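Local coordinates for ferritin (Mycoplasma penetrans, PDB 7DIE), which takes up iron(II) through its B-channels and probably oxidises and stores it as iron(III) inside a 24-subunit shell, at the interface of chains A and B. Residues are numbered along the deposited sequence; one frame, centred on the assembly and turned at random. Chains: chain A/B, Ferritin.

The interface of chains A and B. Residues chain A 99, 139-140, 143; chain B 5-6.
B:Val5 holds CG1 between its backbone N and carbonyl carbon (chi1 69°), and this rotamer sends both methyls into chain A, each to a different helix. A:Leu139 meets CG1 of B:Val5, its own CG turned away from the backbone N (chi1 -175°). The setting is the ferritin four-helix bundle, packed as 24 copies in a shell. Here the N-terminal segment of chain B, before helix 10-39, lies against helices 91-118 and 122-150 of chain A.

The CG1 methyl of B:Val5 lies 3.8 Å from the hydroxyl oxygen OG of A:Ser143. B:Val5 CG1 is also 4.1 Å from CD2 of A:Leu139, and these two side chains meet end-on. The other methyl, B:Val5 CG2, turns to helix 91-118 and meets CD1 of A:Leu99 at 4.0 Å. Those two side chains run antiparallel, side by side. B:Val5 thus bridges the two helices.

B:Phe6 continues the contact along helix 122-150, and A:Leu139 packs against it as well. CD2 of A:Leu139 sits over one face of the B:Phe6 ring, displaced toward the rim, and is 3.8 Å from B:Phe6 CE1. A:Leu139 CG is 4.0 Å from B:Phe6 CZ. The far end of the ring comes up to the helix backbone, with B:Phe6 CZ 3.8 Å from the amide N of A:Glu140. B:Phe6 CZ also lies 4.0 Å from A:Glu140 CA. The A:Glu140 side chain is extended beyond CG and carries its carboxylate away from the ring. A:Glu140 is an iron-binding residue of this protein, though no iron is bound to it in this chain. The aromatic ring therefore packs beside the backbone of a metal-binding position.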
loop_
_atom_site.group_PDB
_atom_site.type_symbol
_atom_site.label_atom_id
_atom_site.label_comp_id
_atom_site.label_asym_id
_atom_site.label_seq_id
_atom_site.Cartn_x
_atom_site.Cartn_y
_atom_site.Cartn_z
ATOM N N LEU A 99 -21.652 -36.164 -31.794
ATOM C CA LEU A 99 -20.439 -36.918 -32.102
ATOM C C LEU A 99 -20.221 -37.031 -33.609
ATOM O O LEU A 99 -19.089 -36.894 -34.093
ATOM C CB LEU A 99 -20.521 -38.307 -31.465
ATOM C CG LEU A 99 -19.263 -39.168 -31.508
ATOM C CD1 LEU A 99 -18.139 -38.489 -30.743
ATOM C CD2 LEU A 99 -19.552 -40.553 -30.922
ATOM N N LEU A 139 -13.300 -32.911 -30.266
ATOM C CA LEU A 139 -13.870 -34.249 -30.380
ATOM C C LEU A 139 -13.786 -34.988 -29.049
ATOM O O LEU A 139 -14.722 -35.696 -28.663
ATOM C CB LEU A 139 -13.171 -35.030 -31.496
ATOM C CG LEU A 139 -13.756 -36.423 -31.793
ATOM C CD1 LEU A 139 -15.249 -36.336 -32.120
ATOM C CD2 LEU A 139 -12.999 -37.105 -32.938
ATOM N N GLU A 140 -12.697 -34.797 -28.301
ATOM C CA GLU A 140 -12.606 -35.436 -26.991
ATOM C C GLU A 140 -13.714 -34.964 -26.059
ATOM O O GLU A 140 -14.294 -35.767 -25.320
ATOM C CB GLU A 140 -11.245 -35.168 -26.349
ATOM C CG GLU A 140 -11.087 -35.895 -25.016
ATOM C CD GLU A 140 -9.767 -35.600 -24.338
ATOM O OE1 GLU A 140 -9.444 -34.414 -24.132
ATOM O OE2 GLU A 140 -9.041 -36.561 -24.026
ATOM N N SER A 143 -16.958 -36.484 -27.235
ATOM C CA SER A 143 -16.802 -37.915 -26.970
ATOM C C SER A 143 -16.964 -38.247 -25.489
ATOM O O SER A 143 -17.593 -39.257 -25.136
ATOM C CB SER A 143 -15.433 -38.372 -27.478
ATOM O OG SER A 143 -15.305 -39.778 -27.413
ATOM N N VAL B 5 -13.544 -43.356 -31.480
ATOM C CA VAL B 5 -13.931 -42.397 -32.511
ATOM C C VAL B 5 -12.715 -41.750 -33.169
ATOM O O VAL B 5 -12.828 -41.204 -34.268
ATOM C CB VAL B 5 -14.881 -41.342 -31.907
ATOM C CG1 VAL B 5 -14.147 -40.426 -30.924
ATOM C CG2 VAL B 5 -15.572 -40.541 -33.005
ATOM N N PHE B 6 -11.532 -41.834 -32.551
ATOM C CA PHE B 6 -10.364 -41.202 -33.161
ATOM C C PHE B 6 -9.759 -42.045 -34.274
ATOM O O PHE B 6 -9.140 -41.496 -35.198
ATOM C CB PHE B 6 -9.341 -40.899 -32.076
ATOM C CG PHE B 6 -9.750 -39.747 -31.223
ATOM C CD1 PHE B 6 -9.434 -38.449 -31.603
ATOM C CD2 PHE B 6 -10.514 -39.951 -30.078
ATOM C CE1 PHE B 6 -9.843 -37.371 -30.832
ATOM C CE2 PHE B 6 -10.931 -38.873 -29.312
ATOM C CZ PHE B 6 -10.587 -37.583 -29.696
#